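PDB 5H4E: beta 1-3 glucanase from Clostridium beijerinckii NCIMB 8052, which probably hydrolyses beta-1,3-glucosidic linkages in glucans as a family 64 glycoside hydrolase. Local coordinates for residues P3-F8 with Y86-K91; Y21-I26 with C79-Q84; D56-G61 with T71-N76; D156-P161 with Y176-T181; K300-A305 with D352-F357. One frame throughout, in Å; residues are numbered along the deposited sequence.

Interaction 1 of 5, residues P3-F8 with Y86-K91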
# COMPACT_ATOMS: atom_id res chain seq x y z
N PRO A 3 -21.29 16.15 3.35
CA PRO A 3 -21.79 16.50 4.68
C PRO A 3 -20.68 16.43 5.72
O PRO A 3 -19.91 15.47 5.73
CB PRO A 3 -22.87 15.44 4.94
CG PRO A 3 -22.51 14.31 4.05
CD PRO A 3 -21.92 14.92 2.83
N LEU A 4 -20.61 17.43 6.58
CA LEU A 4 -19.55 17.49 7.57
C LEU A 4 -20.11 17.43 8.98
O LEU A 4 -21.25 17.83 9.23
CB LEU A 4 -18.72 18.76 7.38
CG LEU A 4 -18.26 18.93 5.93
CD1 LEU A 4 -17.73 20.32 5.68
CD2 LEU A 4 -17.21 17.87 5.58
N LYS A 5 -19.30 16.93 9.90
CA LYS A 5 -19.66 16.92 11.31
C LYS A 5 -18.52 17.55 12.06
O LYS A 5 -17.37 17.21 11.81
CB LYS A 5 -19.91 15.50 11.82
CG LYS A 5 -21.36 15.11 11.79
CD LYS A 5 -21.55 13.60 11.95
CE LYS A 5 -20.93 13.10 13.24
NZ LYS A 5 -21.48 11.75 13.58
N SER A 6 -18.82 18.47 12.97
CA SER A 6 -17.78 19.06 13.78
C SER A 6 -17.02 17.95 14.51
O SER A 6 -17.63 17.10 15.17
CB SER A 6 -18.37 20.08 14.77
OG SER A 6 -17.33 20.85 15.35
N GLY A 7 -15.70 17.94 14.36
CA GLY A 7 -14.87 16.98 15.07
C GLY A 7 -14.56 15.73 14.28
O GLY A 7 -13.91 14.82 14.79
N PHE A 8 -15.04 15.67 13.04
CA PHE A 8 -14.83 14.51 12.17
C PHE A 8 -14.27 14.93 10.83
O PHE A 8 -14.29 16.10 10.48
CB PHE A 8 -16.15 13.76 11.95
CG PHE A 8 -16.68 13.09 13.18
CD1 PHE A 8 -17.34 13.83 14.15
CD2 PHE A 8 -16.51 11.73 13.36
CE1 PHE A 8 -17.83 13.22 15.30
CE2 PHE A 8 -17.00 11.11 14.50
CZ PHE A 8 -17.66 11.85 15.47
N TYR A 86 -21.04 8.17 2.00
CA TYR A 86 -19.92 8.81 2.67
C TYR A 86 -19.72 8.17 4.04
O TYR A 86 -20.64 7.59 4.62
CB TYR A 86 -20.17 10.31 2.82
CG TYR A 86 -21.48 10.59 3.53
CD1 TYR A 86 -22.67 10.69 2.82
CD2 TYR A 86 -21.54 10.70 4.92
CE1 TYR A 86 -23.89 10.92 3.47
CE2 TYR A 86 -22.75 10.92 5.59
CZ TYR A 86 -23.92 11.03 4.85
OH TYR A 86 -25.12 11.25 5.48
N ALA A 87 -18.50 8.31 4.56
CA ALA A 87 -18.16 7.89 5.91
C ALA A 87 -17.65 9.07 6.74
O ALA A 87 -17.03 9.99 6.20
CB ALA A 87 -17.11 6.80 5.85
N TYR A 88 -17.94 9.05 8.03
CA TYR A 88 -17.29 9.96 8.98
C TYR A 88 -16.18 9.22 9.69
O TYR A 88 -16.39 8.09 10.11
CB TYR A 88 -18.26 10.50 10.03
CG TYR A 88 -19.45 11.26 9.50
CD1 TYR A 88 -19.30 12.54 8.97
CD2 TYR A 88 -20.73 10.71 9.56
CE1 TYR A 88 -20.38 13.25 8.51
CE2 TYR A 88 -21.82 11.42 9.09
CZ TYR A 88 -21.64 12.69 8.57
OH TYR A 88 -22.70 13.40 8.10
N ILE A 89 -15.00 9.82 9.83
CA ILE A 89 -13.99 9.23 10.72
C ILE A 89 -13.58 10.22 11.80
O ILE A 89 -13.52 11.43 11.56
CB ILE A 89 -12.70 8.74 9.98
CG1 ILE A 89 -12.08 9.87 9.16
CG2 ILE A 89 -13.00 7.55 9.09
CD1 ILE A 89 -10.62 9.61 8.82
N PRO A 90 -13.32 9.69 13.01
CA PRO A 90 -12.67 10.43 14.09
C PRO A 90 -11.18 10.15 13.99
O PRO A 90 -10.79 9.49 13.02
CB PRO A 90 -13.28 9.80 15.34
CG PRO A 90 -13.37 8.36 14.96
CD PRO A 90 -13.70 8.33 13.45
N LYS A 91 -10.37 10.63 14.93
CA LYS A 91 -8.97 10.22 15.00
C LYS A 91 -8.92 8.69 14.94
O LYS A 91 -9.77 8.03 15.55
CB LYS A 91 -8.30 10.74 16.27
CG LYS A 91 -8.24 12.25 16.40
CD LYS A 91 -7.22 12.84 15.47
CE LYS A 91 -7.03 14.35 15.74
NZ LYS A 91 -6.63 14.63 17.15
O HOH W 1 -23.34 16.19 8.64

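Interaction 2 of 5, residues Y21-I26 with C79-Q84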
# COMPACT_ATOMS: atom_id res chain seq x y z
N TYR A 21 -21.15 0.10 -12.64
CA TYR A 21 -21.79 -0.21 -11.35
C TYR A 21 -22.61 0.98 -10.85
O TYR A 21 -22.20 2.14 -11.01
CB TYR A 21 -20.76 -0.60 -10.29
CG TYR A 21 -19.90 -1.80 -10.65
CD1 TYR A 21 -20.35 -3.10 -10.43
CD2 TYR A 21 -18.63 -1.63 -11.19
CE1 TYR A 21 -19.57 -4.20 -10.76
CE2 TYR A 21 -17.84 -2.71 -11.52
CZ TYR A 21 -18.30 -3.99 -11.29
OH TYR A 21 -17.51 -5.06 -11.63
N SER A 22 -23.76 0.70 -10.24
CA SER A 22 -24.57 1.73 -9.59
C SER A 22 -24.11 1.87 -8.14
O SER A 22 -23.35 1.04 -7.66
CB SER A 22 -26.06 1.38 -9.64
OG SER A 22 -26.31 0.19 -8.91
N ASN A 23 -24.56 2.91 -7.44
CA ASN A 23 -24.20 3.07 -6.04
C ASN A 23 -24.75 1.94 -5.17
O ASN A 23 -24.22 1.64 -4.09
CB ASN A 23 -24.68 4.42 -5.52
CG ASN A 23 -23.83 5.57 -6.01
OD1 ASN A 23 -22.89 5.37 -6.77
ND2 ASN A 23 -24.16 6.78 -5.59
N ASP A 24 -25.81 1.30 -5.65
CA ASP A 24 -26.36 0.12 -5.00
C ASP A 24 -25.44 -1.11 -5.18
O ASP A 24 -25.67 -2.15 -4.58
CB ASP A 24 -27.75 -0.18 -5.57
CG ASP A 24 -28.58 -1.03 -4.64
OD1 ASP A 24 -28.76 -0.64 -3.46
OD2 ASP A 24 -29.06 -2.09 -5.09
N GLN A 25 -24.41 -0.97 -6.01
CA GLN A 25 -23.48 -2.06 -6.28
C GLN A 25 -22.06 -1.77 -5.77
O GLN A 25 -21.11 -2.50 -6.08
CB GLN A 25 -23.45 -2.36 -7.78
CG GLN A 25 -24.80 -2.80 -8.32
CD GLN A 25 -24.85 -2.87 -9.82
OE1 GLN A 25 -24.22 -2.08 -10.52
NE2 GLN A 25 -25.62 -3.83 -10.34
N ILE A 26 -21.93 -0.70 -5.00
CA ILE A 26 -20.65 -0.32 -4.43
C ILE A 26 -20.73 -0.45 -2.91
O ILE A 26 -21.66 0.07 -2.30
CB ILE A 26 -20.26 1.10 -4.83
CG1 ILE A 26 -20.11 1.19 -6.35
CG2 ILE A 26 -18.96 1.54 -4.14
CD1 ILE A 26 -19.91 2.62 -6.86
N CYS A 79 -21.29 -1.33 3.84
CA CYS A 79 -22.46 -0.49 3.59
C CYS A 79 -22.55 -0.15 2.10
O CYS A 79 -21.54 0.19 1.49
CB CYS A 79 -22.38 0.79 4.43
SG CYS A 79 -23.72 1.99 4.17
N LYS A 80 -23.74 -0.26 1.51
CA LYS A 80 -23.92 0.14 0.11
C LYS A 80 -23.82 1.65 -0.02
O LYS A 80 -24.33 2.38 0.83
CB LYS A 80 -25.28 -0.32 -0.43
CG LYS A 80 -25.42 -1.83 -0.66
CD LYS A 80 -26.83 -2.19 -1.15
CE LYS A 80 -26.90 -3.69 -1.45
NZ LYS A 80 -28.08 -4.11 -2.27
N ALA A 81 -23.20 2.14 -1.10
CA ALA A 81 -23.14 3.58 -1.34
C ALA A 81 -24.56 4.17 -1.43
O ALA A 81 -24.78 5.34 -1.09
CB ALA A 81 -22.36 3.88 -2.60
N SER A 82 -25.51 3.35 -1.86
CA SER A 82 -26.89 3.82 -2.00
C SER A 82 -27.55 4.04 -0.64
O SER A 82 -28.42 4.90 -0.52
CB SER A 82 -27.70 2.83 -2.85
OG SER A 82 -27.73 1.55 -2.25
N GLN A 83 -27.15 3.28 0.38
CA GLN A 83 -27.59 3.53 1.76
C GLN A 83 -26.91 4.78 2.33
O GLN A 83 -27.56 5.66 2.86
CB GLN A 83 -27.30 2.34 2.67
CG GLN A 83 -27.56 2.65 4.16
CD GLN A 83 -27.57 1.42 5.06
OE1 GLN A 83 -27.27 0.31 4.62
NE2 GLN A 83 -27.92 1.61 6.33
N GLN A 84 -25.58 4.83 2.23
CA GLN A 84 -24.84 6.02 2.65
C GLN A 84 -23.55 6.09 1.84
O GLN A 84 -22.75 5.15 1.87
CB GLN A 84 -24.55 5.99 4.15
CG GLN A 84 -23.88 7.28 4.67
CD GLN A 84 -23.84 7.35 6.18
OE1 GLN A 84 -24.88 7.28 6.85
NE2 GLN A 84 -22.64 7.47 6.74
O HOH W 2 -26.01 7.33 -3.67

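Interaction 3 of 5, residues D56-G61 with T71-N76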
# COMPACT_ATOMS: atom_id res chain seq x y z
N ASP A 56 -18.90 -11.26 15.71
CA ASP A 56 -19.42 -10.55 14.54
C ASP A 56 -19.54 -11.43 13.29
O ASP A 56 -20.37 -11.16 12.42
CB ASP A 56 -18.54 -9.33 14.23
CG ASP A 56 -18.74 -8.20 15.22
OD1 ASP A 56 -19.89 -8.05 15.69
OD2 ASP A 56 -17.76 -7.48 15.54
N ASN A 57 -18.74 -12.48 13.21
CA ASN A 57 -18.80 -13.41 12.08
C ASN A 57 -20.16 -14.10 11.96
O ASN A 57 -20.60 -14.44 10.86
CB ASN A 57 -17.70 -14.47 12.20
CG ASN A 57 -16.31 -13.90 12.07
OD1 ASN A 57 -16.09 -12.91 11.37
ND2 ASN A 57 -15.35 -14.52 12.73
N ASP A 58 -20.84 -14.28 13.09
CA ASP A 58 -22.08 -15.06 13.11
C ASP A 58 -23.33 -14.24 13.39
O ASP A 58 -24.45 -14.75 13.28
CB ASP A 58 -21.98 -16.17 14.16
CG ASP A 58 -20.86 -17.14 13.88
OD1 ASP A 58 -20.73 -17.57 12.72
OD2 ASP A 58 -20.11 -17.46 14.83
N ALA A 59 -23.15 -12.97 13.74
CA ALA A 59 -24.27 -12.09 14.06
C ALA A 59 -25.24 -11.93 12.89
O ALA A 59 -24.94 -12.30 11.76
CB ALA A 59 -23.74 -10.72 14.50
N ALA A 60 -26.42 -11.38 13.18
CA ALA A 60 -27.46 -11.17 12.17
C ALA A 60 -26.96 -10.37 10.97
O ALA A 60 -26.34 -9.31 11.12
CB ALA A 60 -28.67 -10.46 12.80
N GLY A 61 -27.24 -10.88 9.77
CA GLY A 61 -26.83 -10.22 8.54
C GLY A 61 -25.41 -10.53 8.11
O GLY A 61 -24.84 -9.82 7.30
N THR A 71 -17.16 -24.30 4.06
CA THR A 71 -18.17 -23.24 4.16
C THR A 71 -17.98 -22.43 5.45
O THR A 71 -17.87 -23.01 6.54
CB THR A 71 -19.59 -23.84 4.10
OG1 THR A 71 -19.76 -24.52 2.85
CG2 THR A 71 -20.67 -22.75 4.23
N PHE A 72 -17.93 -21.10 5.35
CA PHE A 72 -17.68 -20.26 6.52
C PHE A 72 -18.57 -19.02 6.60
O PHE A 72 -19.12 -18.55 5.59
CB PHE A 72 -16.21 -19.81 6.54
CG PHE A 72 -15.24 -20.86 6.09
CD1 PHE A 72 -14.72 -21.78 6.99
CD2 PHE A 72 -14.84 -20.92 4.76
CE1 PHE A 72 -13.81 -22.75 6.57
CE2 PHE A 72 -13.93 -21.89 4.34
CZ PHE A 72 -13.41 -22.81 5.25
N ASN A 73 -18.70 -18.48 7.82
CA ASN A 73 -19.41 -17.22 8.08
C ASN A 73 -18.44 -16.06 8.28
O ASN A 73 -17.39 -16.22 8.91
CB ASN A 73 -20.30 -17.33 9.33
CG ASN A 73 -21.53 -18.20 9.11
OD1 ASN A 73 -21.87 -18.55 7.98
ND2 ASN A 73 -22.21 -18.52 10.20
N TYR A 74 -18.79 -14.88 7.77
CA TYR A 74 -17.90 -13.72 7.92
C TYR A 74 -18.65 -12.52 8.44
O TYR A 74 -19.85 -12.39 8.23
CB TYR A 74 -17.26 -13.36 6.58
CG TYR A 74 -16.52 -14.51 5.93
CD1 TYR A 74 -17.19 -15.47 5.19
CD2 TYR A 74 -15.13 -14.62 6.06
CE1 TYR A 74 -16.52 -16.52 4.59
CE2 TYR A 74 -14.45 -15.67 5.46
CZ TYR A 74 -15.15 -16.62 4.73
OH TYR A 74 -14.48 -17.66 4.13
N SER A 75 -17.92 -11.63 9.11
CA SER A 75 -18.49 -10.36 9.56
C SER A 75 -19.08 -9.58 8.39
O SER A 75 -18.87 -9.93 7.23
CB SER A 75 -17.42 -9.51 10.24
OG SER A 75 -16.42 -9.15 9.30
N ASN A 76 -19.81 -8.53 8.70
CA ASN A 76 -20.40 -7.73 7.65
C ASN A 76 -20.39 -6.28 8.08
O ASN A 76 -21.37 -5.75 8.60
CB ASN A 76 -21.81 -8.20 7.32
CG ASN A 76 -22.35 -7.54 6.07
OD1 ASN A 76 -21.65 -6.78 5.39
ND2 ASN A 76 -23.61 -7.83 5.74
O HOH W 3 -21.23 -8.71 11.33

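Interaction 4 of 5, residues D156-P161 with Y176-T181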
# COMPACT_ATOMS: atom_id res chain seq x y z
N ASP A 156 0.04 -4.01 -3.42
CA ASP A 156 -0.36 -5.41 -3.60
C ASP A 156 -0.94 -5.71 -4.98
O ASP A 156 -0.77 -6.82 -5.51
CB ASP A 156 -1.40 -5.81 -2.54
CG ASP A 156 -0.78 -6.09 -1.18
OD1 ASP A 156 0.45 -6.09 -1.07
OD2 ASP A 156 -1.54 -6.33 -0.22
N GLN A 157 -1.61 -4.74 -5.58
CA GLN A 157 -2.38 -4.99 -6.79
C GLN A 157 -2.80 -3.73 -7.55
O GLN A 157 -2.76 -2.61 -7.00
CB GLN A 157 -3.66 -5.78 -6.44
CG GLN A 157 -4.54 -4.98 -5.50
CD GLN A 157 -5.98 -5.46 -5.45
OE1 GLN A 157 -6.25 -6.66 -5.41
NE2 GLN A 157 -6.91 -4.52 -5.44
N PHE A 158 -3.19 -3.92 -8.80
CA PHE A 158 -4.09 -3.01 -9.50
C PHE A 158 -5.34 -3.75 -9.93
O PHE A 158 -5.26 -4.70 -10.73
CB PHE A 158 -3.45 -2.39 -10.73
CG PHE A 158 -4.41 -1.58 -11.55
CD1 PHE A 158 -4.64 -0.25 -11.27
CD2 PHE A 158 -5.12 -2.16 -12.59
CE1 PHE A 158 -5.55 0.50 -12.01
CE2 PHE A 158 -6.03 -1.44 -13.34
CZ PHE A 158 -6.26 -0.11 -13.04
N CYS A 159 -6.49 -3.32 -9.43
CA CYS A 159 -7.77 -3.92 -9.82
C CYS A 159 -8.62 -2.95 -10.64
O CYS A 159 -9.00 -3.25 -11.76
CB CYS A 159 -8.55 -4.40 -8.59
SG CYS A 159 -10.15 -5.12 -9.02
N TYR A 160 -8.94 -1.78 -10.08
CA TYR A 160 -9.67 -0.77 -10.84
C TYR A 160 -9.09 0.62 -10.55
O TYR A 160 -8.50 0.82 -9.50
CB TYR A 160 -11.18 -0.81 -10.52
CG TYR A 160 -11.62 -0.53 -9.09
CD1 TYR A 160 -11.62 0.77 -8.59
CD2 TYR A 160 -12.07 -1.56 -8.26
CE1 TYR A 160 -12.03 1.03 -7.28
CE2 TYR A 160 -12.50 -1.30 -6.95
CZ TYR A 160 -12.47 0.00 -6.47
OH TYR A 160 -12.89 0.28 -5.19
N PRO A 161 -9.24 1.56 -11.50
CA PRO A 161 -8.62 2.87 -11.26
C PRO A 161 -9.34 3.67 -10.18
O PRO A 161 -10.57 3.72 -10.15
CB PRO A 161 -8.75 3.56 -12.62
CG PRO A 161 -9.90 2.89 -13.29
CD PRO A 161 -9.85 1.46 -12.83
N TYR A 176 -4.38 12.66 -5.74
CA TYR A 176 -3.41 11.66 -6.16
C TYR A 176 -4.09 10.33 -6.42
O TYR A 176 -4.96 9.91 -5.65
CB TYR A 176 -2.32 11.46 -5.11
CG TYR A 176 -1.45 12.66 -4.83
CD1 TYR A 176 -1.25 13.65 -5.79
CD2 TYR A 176 -0.79 12.78 -3.61
CE1 TYR A 176 -0.44 14.74 -5.53
CE2 TYR A 176 0.03 13.88 -3.34
CZ TYR A 176 0.19 14.85 -4.31
OH TYR A 176 1.00 15.95 -4.07
N GLY A 177 -3.69 9.66 -7.50
CA GLY A 177 -4.17 8.33 -7.81
C GLY A 177 -4.02 8.00 -9.28
O GLY A 177 -3.26 8.66 -10.00
N ASP A 178 -4.72 6.95 -9.72
CA ASP A 178 -4.61 6.47 -11.10
C ASP A 178 -5.20 7.44 -12.11
O ASP A 178 -6.17 8.14 -11.80
CB ASP A 178 -5.33 5.13 -11.27
CG ASP A 178 -4.92 4.11 -10.24
OD1 ASP A 178 -3.72 4.05 -9.92
OD2 ASP A 178 -5.81 3.41 -9.72
N THR A 179 -4.66 7.42 -13.32
CA THR A 179 -5.32 8.08 -14.45
C THR A 179 -5.63 7.05 -15.51
O THR A 179 -4.82 6.16 -15.77
CB THR A 179 -4.44 9.17 -15.08
OG1 THR A 179 -3.27 8.57 -15.64
CG2 THR A 179 -4.04 10.18 -14.03
N GLY A 180 -6.81 7.16 -16.13
CA GLY A 180 -7.16 6.25 -17.21
C GLY A 180 -8.21 5.24 -16.82
O GLY A 180 -8.51 5.07 -15.63
N THR A 181 -8.78 4.58 -17.82
CA THR A 181 -9.76 3.51 -17.60
C THR A 181 -9.08 2.17 -17.31
O THR A 181 -7.90 1.96 -17.62
CB THR A 181 -10.68 3.30 -18.83
OG1 THR A 181 -9.94 2.65 -19.87
CG2 THR A 181 -11.23 4.64 -19.35

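Interaction 5 of 5, residues K300-A305 with D352-F357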
# COMPACT_ATOMS: atom_id res chain seq x y z
N LYS A 300 17.12 1.88 5.88
CA LYS A 300 16.54 0.71 5.22
C LYS A 300 15.51 1.11 4.17
O LYS A 300 15.42 0.50 3.10
CB LYS A 300 15.91 -0.23 6.26
CG LYS A 300 16.95 -0.95 7.12
CD LYS A 300 16.33 -1.75 8.26
CE LYS A 300 17.41 -2.21 9.22
NZ LYS A 300 16.92 -3.23 10.20
N ALA A 301 14.74 2.16 4.46
CA ALA A 301 13.73 2.65 3.52
C ALA A 301 14.39 3.17 2.24
O ALA A 301 13.96 2.88 1.12
CB ALA A 301 12.89 3.74 4.17
N GLN A 302 15.45 3.95 2.42
CA GLN A 302 16.15 4.53 1.28
C GLN A 302 16.81 3.44 0.44
O GLN A 302 16.75 3.49 -0.78
CB GLN A 302 17.18 5.53 1.76
CG GLN A 302 16.57 6.74 2.40
CD GLN A 302 16.30 7.83 1.40
OE1 GLN A 302 16.63 7.69 0.21
NE2 GLN A 302 15.73 8.94 1.86
N VAL A 303 17.44 2.48 1.10
CA VAL A 303 18.15 1.42 0.38
C VAL A 303 17.16 0.53 -0.36
O VAL A 303 17.35 0.21 -1.54
CB VAL A 303 19.04 0.60 1.35
CG1 VAL A 303 19.56 -0.65 0.69
CG2 VAL A 303 20.21 1.48 1.87
N CYS A 304 16.08 0.15 0.30
CA CYS A 304 15.06 -0.65 -0.38
C CYS A 304 14.51 0.07 -1.62
O CYS A 304 14.42 -0.51 -2.71
CB CYS A 304 13.93 -0.99 0.59
SG CYS A 304 12.66 -2.04 -0.14
N ALA A 305 14.13 1.33 -1.44
CA ALA A 305 13.59 2.12 -2.55
C ALA A 305 14.62 2.24 -3.67
O ALA A 305 14.27 2.17 -4.84
CB ALA A 305 13.16 3.50 -2.07
N ASP A 352 7.78 3.56 -1.51
CA ASP A 352 7.72 4.52 -2.59
C ASP A 352 7.59 5.96 -2.09
O ASP A 352 7.75 6.90 -2.86
CB ASP A 352 6.56 4.19 -3.54
CG ASP A 352 6.97 4.26 -5.02
OD1 ASP A 352 7.96 4.97 -5.33
OD2 ASP A 352 6.33 3.60 -5.86
N ASP A 353 7.32 6.13 -0.79
CA ASP A 353 7.22 7.47 -0.22
C ASP A 353 8.61 8.05 0.06
O ASP A 353 8.74 9.22 0.45
CB ASP A 353 6.33 7.47 1.04
CG ASP A 353 6.83 6.54 2.13
OD1 ASP A 353 7.36 5.45 1.81
OD2 ASP A 353 6.68 6.90 3.31
N VAL A 354 9.65 7.25 -0.16
CA VAL A 354 11.02 7.78 -0.08
C VAL A 354 11.16 8.90 -1.11
O VAL A 354 10.92 8.68 -2.30
CB VAL A 354 12.08 6.70 -0.32
CG1 VAL A 354 13.45 7.34 -0.49
CG2 VAL A 354 12.10 5.73 0.85
N PHE A 355 11.50 10.10 -0.61
CA PHE A 355 11.61 11.32 -1.40
C PHE A 355 10.29 11.69 -2.06
O PHE A 355 10.26 12.33 -3.11
CB PHE A 355 12.74 11.19 -2.44
CG PHE A 355 14.12 11.37 -1.85
CD1 PHE A 355 15.07 10.37 -1.94
CD2 PHE A 355 14.46 12.56 -1.20
CE1 PHE A 355 16.34 10.54 -1.39
CE2 PHE A 355 15.73 12.73 -0.65
CZ PHE A 355 16.67 11.72 -0.75
N ASP A 356 9.20 11.28 -1.41
CA ASP A 356 7.83 11.77 -1.68
C ASP A 356 7.29 11.47 -3.07
O ASP A 356 6.67 12.33 -3.69
CB ASP A 356 7.76 13.28 -1.43
CG ASP A 356 8.35 13.67 -0.08
OD1 ASP A 356 7.98 13.05 0.93
OD2 ASP A 356 9.18 14.60 -0.06
N PHE A 357 7.50 10.25 -3.56
CA PHE A 357 6.98 9.87 -4.87
C PHE A 357 5.69 9.06 -4.76
O PHE A 357 5.13 8.62 -5.78
CB PHE A 357 8.05 9.09 -5.65
CG PHE A 357 9.19 9.96 -6.11
CD1 PHE A 357 9.03 10.84 -7.17
CD2 PHE A 357 10.43 9.89 -5.48
CE1 PHE A 357 10.07 11.64 -7.59
CE2 PHE A 357 11.49 10.69 -5.89
CZ PHE A 357 11.31 11.57 -6.95

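Interaction 1 of 5, residues P3-F8 with Y86-K91
K5 lies across the ring of Y88 at about a right angle, and this crossing is the tight part of the contact. K5 CD sits over the middle of one face, 3.5 Å from the centroid of the Y88 ring. The K5 chain then bends (chi3 57°), which brings CE over the rim of one face of the F8 ring, while NZ ends 4.6 Å from the Y88 centroid in an off-centre cation-pi contact and is hydrogen-bonded to the carbonyl of N46. Lysine suits the place because its methylenes cover the aromatic face and its ammonium still finds a polar partner. P3 CG stands likewise over the centre of the Y86 ring, 3.5 Å from the centroid. F8 presses on the next carbonyl, F8 CA lying 3.4 Å from I89 O; its ring tip is looser, with F8 CE2 4.0 Å from P90 CB. The outer side is wet: a water links L4 O and Y88 OH, and S6 and G7 form the exposed corner of a type II turn, whose third position G7 fits with its positive phi. Beneath, strand 86-92 pairs antiparallel with strand 9-16, which this N-terminal loop enters, and A87 and I89 pack on strand 26-33.

Interaction 2 of 5, residues Y21-I26 with C79-Q84
D24 and S82 meet where a short 3-10 turn, just before strand 26-33, faces the turn that follows the antiparallel strand 79-80. The aspartate can be followed outward atom by atom. Its CB lies 3.7 Å from S82 OG, and CG stands anti to the backbone N (chi1 -159°). D24 OD1 accepts a 2.7 Å hydrogen bond from S82 OG on its anti lone pair, the one away from the other oxygen, and the same OD1 is 3.4 Å from K80 CD. D24 OD2 forms a long salt bridge with K80 NZ, at 3.6 Å. A short acid suits the site: OD1 takes the serine hydroxyl while the carboxylate as a whole stays within long salt-bridge range of the ammonium, whose extended chain crosses that of D24 at a slant. On the inner side the methyl of A81 fits closely between the N23 carbonyl and I26, with A81 CB 3.3 Å from N23 O and 3.8 Å from N23 CB. The N23 carbonyl receives a weak bond from S82 N, while the side-chain oxygen of N23 is held by N15. A water accepts from N23 ND2 and gives a weak bond to A81 O. At the start of strand 26-33, A81 N donates to I26 O over 2.8 Å with an N-H...O angle of 157°.

Interaction 3 of 5, residues D56-G61 with T71-N76
N76 and G61 are joined by the shortest direct hydrogen bond of this contact, ND2 of N76 to O of G61 at 2.8 Å. It is nearly straight and approaches almost along the C=O axis, with the acceptor close to the amide plane. N76 CG stands anti to its backbone N (chi1 -170°), which puts CG on the side of the loop. A second amide works at the other end: N73 ND2 gives a 3.1 Å bond to D58 OD1, met on the anti side, and the two flat groups are turned 72° apart. Between them S75 N makes a weak 3.2 Å bond to N57 OD1, S75 CA approaches D56 O at 3.5 Å as a CA-H...O contact, and a water gives to D56 O while accepting from N76 N. These pairs lay the loop ahead of a beta-hairpin, strands 63-67 and 70-74, back along the hairpin's outgoing strand. G61 suits its place because at phi 84° a CB would jam against the preceding carbonyl O. Asparagine is equally apt, since its amide can donate and accept at once: N73 OD1 is hydrogen-bonded to T64 OG1, and N57 ND2 donates to V109 O. One layer further out, K53 pairs with D56 OD1, and S75 OG is hydrogen-bonded to I107 O.

Interaction 4 of 5, residues D156-P161 with Y176-T181
F158 comes first along the chain, pointing the edge of its ring at D178, with F158 CE1 3.7 Å from D178 OD2. The oxygen lies near the ring plane, where the slightly positive rim hydrogens would be expected to suit an anionic neighbour, and the ring and carboxylate planes stand 68° apart. F158 CG is anti to its backbone N (chi1 173°), which sets the ring on this side; Y160 N stands over the centre of one face, and L185 of helix 182-192 packs against the side chain. Y160 contributes mainly its backbone, since its side chain turns off to stack on Y101. P161 carries most of the rest. Its CA is 3.2 Å from D178 OD2, and P161 CB lies 4.0 Å from D178 CB. The same P161 CB is 3.4 Å from G180 O, and CG reaches toward the backbone of T181. A proline suits this position: its ring fills the corner without needing a polar partner. D178 OD2 takes a salt bridge from R154 NH2 and a hydrogen bond from Y162 N, so the oxygen that touches F158 and P161 is also held by donors. G180, with a positive phi, lets the chain turn toward T181. This is the open end of a beta-hairpin, strands 162-168 and 173-177 at the edge of a mixed sheet, whose exit leads directly into a helix with T181 as N-cap.

Interaction 5 of 5, residues K300-A305 with D352-F357
V354 and A305 make the apolar half of this contact. The valine enters between A301 and A305, one helical turn apart on helix 294-309: A305 CB is 3.8 Å from V354 CB, and A301 CB is 4.0 Å from V354 CG2. Two alanines suit the place because small side chains let the loop come close, close enough that V354 CG2 lies 3.4 Å from A301 O. The second group is amide against carbon. Q302 is bent at chi2 (-90°), which turns CD toward the loop, and Q302 OE1 lies 3.3 Å from V354 CG1 and 3.3 Å from F355 CE1. The Q302 side chain crosses that of F355 at about a right angle, with NE2 over one face of the ring and the two planes 74° apart. No direct polar bond joins the segments, although R309 NH2 takes up the V354 carbonyl nearby. The chemistry is consistent with a helix-loop joint held mainly by shape and van der Waals contact, the Q302 amide lying against the F355 ring.

Overall arrangement
Interactions 1, 2 and 3 form a nested set: the loop closed by 56-61 with 71-76 lies inside that of 21-26 with 79-84, which lies inside that of 3-8 with 86-91. Their centres are 19 Å (1 to 2) and 20 Å (2 to 3) apart, and their second segments, 71-76, 79-84 and 86-91, follow closely along the chain. Interactions 1 and 4 reach opposite outermost strands, 86-92 and 173-177, of one five-stranded mixed sheet, with centres 26 Å apart. Interaction 5 has its nearest atoms about 7 Å from those of interaction 4. The glucan probably lies in a groove between the beta-rich part that holds interactions 1 to 4 and the more helical part that holds interaction 5, as in other family 64 enzymes.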